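Inorganic polyphosphate/ATP-glucomannokinase (Arthrobacter sp., PDB 1WOQ) catalyses phosphoryl transfer to glucose, and probably to mannose, using inorganic polyphosphate or ATP as phosphate donor. Local coordinates at residues P72-V78 and G115-E119; K141-V146 and A156-D160; P215-G221 and T239-A244. All coordinates share one frame; numbering follows the deposited sequence.

Contact 1 (P72-V78 and G115-E119); sequences PAAGSPV and GRPVE
Arg116 reaches into the turn at Ser76 and grips it side-on. Its NE points almost straight at Ser76 O (2.8 Å, 159° at the hydrogen), and NH2 turns one bond to Ser76 OG (2.9 Å) and a longer one to Ser76 O (3.2 Å), all in the guanidinium plane. The bend at chi3 (-68°) brings the head round to this position. Ser76 OG, set between its own backbone N and carbonyl carbon (chi1 58°), donates to Ala73 O (2.7 Å) across the type I turn 73-76, so one hydroxyl ties the turn to the arginine. Ala74 O sits over one guanidinium face, 3.2 Å from Arg116 CZ, while Val78 CG2 lies against the opposite face, 3.4 Å from Arg116 NE. Ser66 OG holds NH1, and a water bonds to NH2. Beyond the arginine, Pro77 packs on Pro117, and Val78 N to Pro117 O (2.8 Å) starts the parallel pairing of strands 78-82 and 118-122, at the edge of the five-stranded sheet. With no carboxylate from either segment meeting this buried guanidinium, its positive charge is probably balanced by the dipoles of the surrounding carbonyl and hydroxyl groups, while the in-plane bonds fix its position and rotation.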
loop_
_atom_site.group_PDB
_atom_site.type_symbol
_atom_site.label_atom_id
_atom_site.label_comp_id
_atom_site.label_asym_id
_atom_site.label_seq_id
_atom_site.Cartn_x
_atom_site.Cartn_y
_atom_site.Cartn_z
ATOM N N PRO A 72 -10.422 16.685 10.812
ATOM C CA PRO A 72 -9.540 17.848 10.658
ATOM C C PRO A 72 -10.332 18.972 9.992
ATOM O O PRO A 72 -11.512 18.796 9.693
ATOM C CB PRO A 72 -8.426 17.312 9.765
ATOM C CG PRO A 72 -9.156 16.342 8.889
ATOM C CD PRO A 72 -10.041 15.611 9.876
ATOM N N ALA A 73 -9.694 20.117 9.761
ATOM C CA ALA A 73 -10.368 21.248 9.119
ATOM C C ALA A 73 -10.980 20.812 7.787
ATOM O O ALA A 73 -10.379 20.036 7.046
ATOM C CB ALA A 73 -9.385 22.389 8.894
ATOM N N ALA A 74 -12.167 21.332 7.486
ATOM C CA ALA A 74 -12.896 20.984 6.266
ATOM C C ALA A 74 -12.123 21.092 4.954
ATOM O O ALA A 74 -12.402 20.356 4.007
ATOM C CB ALA A 74 -14.175 21.818 6.177
ATOM N N GLY A 75 -11.158 22.000 4.886
ATOM C CA GLY A 75 -10.405 22.153 3.653
ATOM C C GLY A 75 -9.024 21.526 3.670
ATOM O O GLY A 75 -8.229 21.740 2.753
ATOM N N SER A 76 -8.735 20.747 4.707
ATOM C CA SER A 76 -7.434 20.103 4.826
ATOM C C SER A 76 -7.207 19.104 3.693
ATOM O O SER A 76 -8.145 18.467 3.218
ATOM C CB SER A 76 -7.318 19.393 6.178
ATOM O OG SER A 76 -8.348 18.436 6.347
ATOM N N PRO A 77 -5.952 18.963 3.240
ATOM C CA PRO A 77 -5.638 18.028 2.158
ATOM C C PRO A 77 -5.879 16.580 2.578
ATOM O O PRO A 77 -5.750 16.239 3.751
ATOM C CB PRO A 77 -4.165 18.315 1.871
ATOM C CG PRO A 77 -3.643 18.733 3.204
ATOM C CD PRO A 77 -4.735 19.649 3.709
ATOM N N VAL A 78 -6.231 15.744 1.609
ATOM C CA VAL A 78 -6.501 14.332 1.856
ATOM C C VAL A 78 -5.513 13.455 1.094
ATOM O O VAL A 78 -5.274 13.667 -0.095
ATOM C CB VAL A 78 -7.936 13.967 1.404
ATOM C CG1 VAL A 78 -8.193 12.474 1.584
ATOM C CG2 VAL A 78 -8.938 14.785 2.194
ATOM N N GLY A 115 -13.522 18.650 -3.479
ATOM C CA GLY A 115 -13.561 20.062 -3.135
ATOM C C GLY A 115 -12.470 20.466 -2.161
ATOM O O GLY A 115 -12.615 21.426 -1.410
ATOM N N ARG A 116 -11.370 19.720 -2.171
ATOM C CA ARG A 116 -10.231 19.997 -1.305
ATOM C C ARG A 116 -9.027 19.317 -1.946
ATOM O O ARG A 116 -9.188 18.390 -2.736
ATOM C CB ARG A 116 -10.476 19.430 0.100
ATOM C CG ARG A 116 -10.617 17.914 0.134
ATOM C CD ARG A 116 -11.448 17.444 1.324
ATOM N NE ARG A 116 -10.797 17.657 2.614
ATOM C CZ ARG A 116 -11.360 17.348 3.779
ATOM N NH1 ARG A 116 -12.579 16.823 3.806
ATOM N NH2 ARG A 116 -10.705 17.543 4.914
ATOM N N PRO A 117 -7.806 19.770 -1.622
ATOM C CA PRO A 117 -6.629 19.136 -2.225
ATOM C C PRO A 117 -6.484 17.651 -1.897
ATOM O O PRO A 117 -6.668 17.231 -0.757
ATOM C CB PRO A 117 -5.469 19.974 -1.688
ATOM C CG PRO A 117 -6.001 20.526 -0.397
ATOM C CD PRO A 117 -7.416 20.885 -0.745
ATOM N N VAL A 118 -6.161 16.866 -2.917
ATOM C CA VAL A 118 -5.976 15.428 -2.761
ATOM C C VAL A 118 -4.684 15.042 -3.456
ATOM O O VAL A 118 -4.451 15.420 -4.607
ATOM C CB VAL A 118 -7.125 14.623 -3.407
ATOM C CG1 VAL A 118 -6.830 13.127 -3.316
ATOM C CG2 VAL A 118 -8.435 14.940 -2.723
ATOM N N GLU A 119 -3.841 14.301 -2.749
ATOM C CA GLU A 119 -2.575 13.853 -3.306
ATOM C C GLU A 119 -2.475 12.347 -3.177
ATOM O O GLU A 119 -2.564 11.793 -2.078
ATOM C CB GLU A 119 -1.416 14.540 -2.595
ATOM C CG GLU A 119 -1.329 16.014 -2.944
ATOM C CD GLU A 119 -0.189 16.714 -2.250
ATOM O OE1 GLU A 119 0.928 16.158 -2.240
ATOM O OE2 GLU A 119 -0.409 17.826 -1.728
HETATM O O HOH W 1 -12.200 17.229 7.383
#

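Contact 2 (K141-V146 and A156-D160); sequences KGTVLV and AFIFD
Ala156 and Val146 face each other as a hydrogen-bonded pair in the antiparallel beta hairpin of strands 143-149 and 153-159, which forms part of the second five-stranded sheet of this actin-like ATPase fold. Ala156 N gives its hydrogen to Val146 O (2.9 Å), the reverse bond runs from Val146 N to Ala156 O, and the two CB atoms meet at 3.9 Å on the face shared with Val144 and Ile158.

Phe157 turns to the other face, opposite Leu145 in a non-hydrogen-bonded pair. With its CG anti to the backbone N (chi1 -162°), the ring swings back toward the neighbouring strand, and Leu145 CD2 settles over one face in a CH-pi contact, 3.8 Å from the centroid and 19° off the normal. Thr143 CG2 reaches the far end of the same ring diagonally, 3.9 Å from Phe157 CE2, and Phe213 adds an edge-to-face contact.

Ile158 returns to the Val144 side. Its carbonyl O takes a nearly linear bond from Val144 N (2.8 Å, 176°), and Ile158 N repays it at Val144 O; the branched CB atoms of the pair lie 4.0 Å apart, while Leu163 of the next strand touches Ile158.

Phe159, exposed, lies across from Thr143, whose OG1 comes up to the ring edge at 3.4 Å from Phe159 CD1.

Asp160 leaves the strand with left-handed backbone angles. Its N still bonds to Gly142 O, approaching from above the carbonyl plane, and its side chain doubles back to the other strand: Gly142 N meets Asp160 OD1 nearly along the C-O axis, at 2.8 Å.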
loop_
_atom_site.group_PDB
_atom_site.type_symbol
_atom_site.label_atom_id
_atom_site.label_comp_id
_atom_site.label_asym_id
_atom_site.label_seq_id
_atom_site.Cartn_x
_atom_site.Cartn_y
_atom_site.Cartn_z
ATOM N N LYS A 141 18.586 1.621 9.128
ATOM C CA LYS A 141 19.179 2.393 8.046
ATOM C C LYS A 141 19.440 1.473 6.863
ATOM O O LYS A 141 19.248 0.259 6.953
ATOM C CB LYS A 141 20.487 3.044 8.497
ATOM C CG LYS A 141 21.498 2.078 9.090
ATOM C CD LYS A 141 22.837 2.761 9.394
ATOM C CE LYS A 141 22.701 3.910 10.392
ATOM N NZ LYS A 141 21.972 5.088 9.841
ATOM N N GLY A 142 19.868 2.056 5.753
ATOM C CA GLY A 142 20.148 1.258 4.579
ATOM C C GLY A 142 18.888 0.855 3.843
ATOM O O GLY A 142 17.823 1.442 4.028
ATOM N N THR A 143 19.011 -0.171 3.016
ATOM C CA THR A 143 17.896 -0.651 2.214
ATOM C C THR A 143 16.921 -1.541 2.963
ATOM O O THR A 143 17.300 -2.578 3.505
ATOM C CB THR A 143 18.422 -1.418 0.994
ATOM O OG1 THR A 143 19.263 -0.551 0.228
ATOM C CG2 THR A 143 17.270 -1.911 0.119
ATOM N N VAL A 144 15.660 -1.120 2.979
ATOM C CA VAL A 144 14.584 -1.864 3.625
ATOM C C VAL A 144 13.489 -2.032 2.582
ATOM O O VAL A 144 12.985 -1.052 2.044
ATOM C CB VAL A 144 14.023 -1.097 4.848
ATOM C CG1 VAL A 144 12.799 -1.815 5.405
ATOM C CG2 VAL A 144 15.104 -0.990 5.926
ATOM N N LEU A 145 13.117 -3.272 2.288
ATOM C CA LEU A 145 12.089 -3.500 1.281
ATOM C C LEU A 145 10.814 -4.055 1.888
ATOM O O LEU A 145 10.816 -5.121 2.498
ATOM C CB LEU A 145 12.616 -4.449 0.195
ATOM C CG LEU A 145 13.910 -3.989 -0.490
ATOM C CD1 LEU A 145 14.360 -5.039 -1.503
ATOM C CD2 LEU A 145 13.684 -2.647 -1.171
ATOM N N VAL A 146 9.726 -3.311 1.727
ATOM C CA VAL A 146 8.428 -3.726 2.241
ATOM C C VAL A 146 7.680 -4.363 1.074
ATOM O O VAL A 146 7.342 -3.692 0.101
ATOM C CB VAL A 146 7.633 -2.514 2.772
ATOM C CG1 VAL A 146 6.350 -2.986 3.450
ATOM C CG2 VAL A 146 8.489 -1.731 3.758
ATOM N N ALA A 156 7.622 -1.344 -1.493
ATOM C CA ALA A 156 8.024 -0.001 -1.109
ATOM C C ALA A 156 9.533 -0.096 -0.908
ATOM O O ALA A 156 10.008 -0.913 -0.113
ATOM C CB ALA A 156 7.352 0.414 0.197
ATOM N N PHE A 157 10.278 0.720 -1.640
ATOM C CA PHE A 157 11.732 0.729 -1.537
ATOM C C PHE A 157 12.113 1.862 -0.586
ATOM O O PHE A 157 11.940 3.039 -0.905
ATOM C CB PHE A 157 12.348 0.957 -2.925
ATOM C CG PHE A 157 13.802 0.568 -3.025
ATOM C CD1 PHE A 157 14.207 -0.412 -3.928
ATOM C CD2 PHE A 157 14.763 1.187 -2.229
ATOM C CE1 PHE A 157 15.555 -0.771 -4.039
ATOM C CE2 PHE A 157 16.110 0.837 -2.327
ATOM C CZ PHE A 157 16.508 -0.143 -3.235
ATOM N N ILE A 158 12.613 1.495 0.589
ATOM C CA ILE A 158 13.018 2.465 1.599
ATOM C C ILE A 158 14.544 2.446 1.725
ATOM O O ILE A 158 15.146 1.377 1.769
ATOM C CB ILE A 158 12.417 2.114 2.990
ATOM C CG1 ILE A 158 10.894 1.966 2.895
ATOM C CG2 ILE A 158 12.778 3.195 4.008
ATOM C CD1 ILE A 158 10.171 3.222 2.444
ATOM N N PHE A 159 15.162 3.624 1.757
ATOM C CA PHE A 159 16.611 3.714 1.922
ATOM C C PHE A 159 16.922 4.793 2.950
ATOM O O PHE A 159 16.580 5.963 2.759
ATOM C CB PHE A 159 17.316 4.049 0.608
ATOM C CG PHE A 159 18.816 3.998 0.713
ATOM C CD1 PHE A 159 19.467 2.787 0.915
ATOM C CD2 PHE A 159 19.573 5.166 0.671
ATOM C CE1 PHE A 159 20.850 2.730 1.079
ATOM C CE2 PHE A 159 20.960 5.123 0.833
ATOM C CZ PHE A 159 21.597 3.901 1.038
ATOM N N ASP A 160 17.576 4.395 4.036
ATOM C CA ASP A 160 17.908 5.320 5.114
ATOM C C ASP A 160 16.638 6.003 5.614
ATOM O O ASP A 160 16.635 7.200 5.923
ATOM C CB ASP A 160 18.924 6.370 4.646
ATOM C CG ASP A 160 20.344 5.829 4.586
ATOM O OD1 ASP A 160 20.594 4.730 5.121
ATOM O OD2 ASP A 160 21.218 6.515 4.011
#

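Contact 3 (P215-G221 and T239-A244)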
loop_
_atom_site.group_PDB
_atom_site.type_symbol
_atom_site.label_atom_id
_atom_site.label_comp_id
_atom_site.label_asym_id
_atom_site.label_seq_id
_atom_site.Cartn_x
_atom_site.Cartn_y
_atom_site.Cartn_z
ATOM N N PRO A 215 19.198 -6.290 0.828
ATOM C CA PRO A 215 18.573 -5.427 1.829
ATOM C C PRO A 215 18.961 -5.739 3.267
ATOM O O PRO A 215 19.427 -6.839 3.586
ATOM C CB PRO A 215 17.080 -5.628 1.571
ATOM C CG PRO A 215 17.017 -7.055 1.138
ATOM C CD PRO A 215 18.211 -7.198 0.214
ATOM N N GLU A 216 18.770 -4.750 4.127
ATOM C CA GLU A 216 19.060 -4.899 5.547
ATOM C C GLU A 216 17.893 -5.641 6.193
ATOM O O GLU A 216 18.059 -6.328 7.203
ATOM C CB GLU A 216 19.189 -3.524 6.208
ATOM C CG GLU A 216 20.292 -2.640 5.648
ATOM C CD GLU A 216 21.662 -3.275 5.767
ATOM O OE1 GLU A 216 21.963 -3.834 6.845
ATOM O OE2 GLU A 216 22.436 -3.207 4.790
ATOM N N LEU A 217 16.715 -5.505 5.593
ATOM C CA LEU A 217 15.511 -6.118 6.139
ATOM C C LEU A 217 14.384 -6.225 5.119
ATOM O O LEU A 217 14.251 -5.386 4.234
ATOM C CB LEU A 217 15.008 -5.280 7.323
ATOM C CG LEU A 217 13.700 -5.662 8.023
ATOM C CD1 LEU A 217 13.916 -6.935 8.822
ATOM C CD2 LEU A 217 13.246 -4.529 8.948
ATOM N N PHE A 218 13.584 -7.276 5.261
ATOM C CA PHE A 218 12.411 -7.500 4.421
ATOM C C PHE A 218 11.244 -7.374 5.391
ATOM O O PHE A 218 11.293 -7.937 6.482
ATOM C CB PHE A 218 12.382 -8.927 3.858
ATOM C CG PHE A 218 13.104 -9.102 2.553
ATOM C CD1 PHE A 218 14.038 -10.126 2.403
ATOM C CD2 PHE A 218 12.803 -8.304 1.453
ATOM C CE1 PHE A 218 14.661 -10.357 1.176
ATOM C CE2 PHE A 218 13.419 -8.529 0.220
ATOM C CZ PHE A 218 14.350 -9.559 0.084
ATOM N N ILE A 219 10.212 -6.634 5.011
ATOM C CA ILE A 219 9.026 -6.502 5.852
ATOM C C ILE A 219 7.878 -6.974 4.970
ATOM O O ILE A 219 7.677 -6.448 3.881
ATOM C CB ILE A 219 8.775 -5.045 6.278
ATOM C CG1 ILE A 219 9.933 -4.545 7.145
ATOM C CG2 ILE A 219 7.463 -4.954 7.049
ATOM C CD1 ILE A 219 9.869 -3.061 7.461
ATOM N N VAL A 220 7.140 -7.977 5.430
ATOM C CA VAL A 220 6.042 -8.509 4.640
ATOM C C VAL A 220 4.694 -7.943 5.055
ATOM O O VAL A 220 4.254 -8.121 6.193
ATOM C CB VAL A 220 5.996 -10.048 4.724
ATOM C CG1 VAL A 220 4.876 -10.582 3.838
ATOM C CG2 VAL A 220 7.343 -10.630 4.297
ATOM N N GLY A 221 4.050 -7.257 4.114
ATOM C CA GLY A 221 2.750 -6.670 4.369
ATOM C C GLY A 221 1.656 -7.354 3.571
ATOM O O GLY A 221 1.856 -8.440 3.026
ATOM N N THR A 239 18.740 -12.462 4.602
ATOM C CA THR A 239 18.114 -11.233 5.088
ATOM C C THR A 239 17.026 -11.499 6.119
ATOM O O THR A 239 16.169 -12.355 5.916
ATOM C CB THR A 239 17.447 -10.461 3.928
ATOM O OG1 THR A 239 18.370 -10.335 2.843
ATOM C CG2 THR A 239 17.001 -9.076 4.386
ATOM N N PRO A 240 17.047 -10.771 7.245
ATOM C CA PRO A 240 15.994 -11.011 8.230
ATOM C C PRO A 240 14.671 -10.608 7.588
ATOM O O PRO A 240 14.615 -9.657 6.803
ATOM C CB PRO A 240 16.393 -10.110 9.399
ATOM C CG PRO A 240 17.174 -9.011 8.743
ATOM C CD PRO A 240 17.996 -9.748 7.716
ATOM N N ILE A 241 13.611 -11.339 7.903
ATOM C CA ILE A 241 12.312 -11.043 7.318
ATOM C C ILE A 241 11.238 -11.130 8.390
ATOM O O ILE A 241 11.130 -12.129 9.105
ATOM C CB ILE A 241 12.021 -12.011 6.134
ATOM C CG1 ILE A 241 10.672 -11.675 5.495
ATOM C CG2 ILE A 241 12.078 -13.465 6.608
ATOM C CD1 ILE A 241 10.477 -12.304 4.119
ATOM N N VAL A 242 10.460 -10.062 8.513
ATOM C CA VAL A 242 9.414 -9.994 9.520
ATOM C C VAL A 242 8.116 -9.433 8.957
ATOM O O VAL A 242 8.108 -8.721 7.948
ATOM C CB VAL A 242 9.848 -9.095 10.705
ATOM C CG1 VAL A 242 11.198 -9.548 11.242
ATOM C CG2 VAL A 242 9.921 -7.639 10.253
ATOM N N PRO A 243 6.990 -9.756 9.601
ATOM C CA PRO A 243 5.717 -9.233 9.108
ATOM C C PRO A 243 5.600 -7.752 9.457
ATOM O O PRO A 243 6.237 -7.273 10.400
ATOM C CB PRO A 243 4.691 -10.091 9.839
ATOM C CG PRO A 243 5.371 -10.371 11.145
ATOM C CD PRO A 243 6.778 -10.707 10.707
ATOM N N ALA A 244 4.794 -7.029 8.687
ATOM C CA ALA A 244 4.585 -5.605 8.914
ATOM C C ALA A 244 3.822 -5.362 10.216
ATOM O O ALA A 244 2.993 -6.182 10.623
ATOM C CB ALA A 244 3.811 -5.003 7.742
HETATM O O HOH W 2 20.453 -8.968 2.395
#
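Val220 N donates to Val242 O over 2.8 Å, one of four backbone bonds that zip strand 217-221 to the edge strand 241-243 in parallel register, closing one side of the 3-2-1-4-5 sheet characteristic of the ribonuclease H-like fold. The others run from Phe218 N to Pro240 O, from Val242 N to Phe218 O, and from Ala244 N to Val220 O, the last with its donor well above the carbonyl plane.

On one face, Ile241 stretches its side chain alongside Phe218 and Val220: CG1, anti to the backbone N (chi1 -178°), lies 3.6 Å from Phe218 CB, and the side chain crosses that of Val220 at a slant, Ile241 CD1 coming within 3.6 Å of Val220 CG2. Phe206 of helix 195-213 covers this patch and packs edge-to-face with the Phe218 ring. On the other face Ile219 CG2 nestles against Ala244, 3.7 Å from its CB, with Glu131 of helix 123-134 beside both.

At the start of the pairing, Leu217 CD1 rests on the Pro240 ring, 3.9 Å from CG. Ahead of the strands, Thr239 puts its methyl into the corner made by Pro215 and Phe218 and leaves its hydroxyl to Glu210 and to a water that bridges Thr239 OG1 and Pro215 O. That methyl carbon, Thr239 CG2, sits 3.8 Å from Pro215 CG and 3.7 Å from Phe218 CD1.

How the contacts relate
The three contacts follow one another along the chain, contact 1 first and contact 3 last. Contacts 2 and 3 adjoin, with centres about 10 Å apart, in one sheet: strand 143-149 lies beside strand 217-221, and probable backbone bonds, such as Thr143 O to Glu216 N at 2.7 Å, join them. Contact 1 belongs to the other five-stranded sheet, its centre about 29 Å from that of contact 2 and 33 Å from that of contact 3, which lies on the opposite side of the chain's centre. Two sheets of the same strand order fit the two-lobed architecture of the actin-like ATPase clan. Bound glucose lies about 8 Å from the side chain of Ala156 in contact 2 and about 10 Å from Gly221 in contact 3.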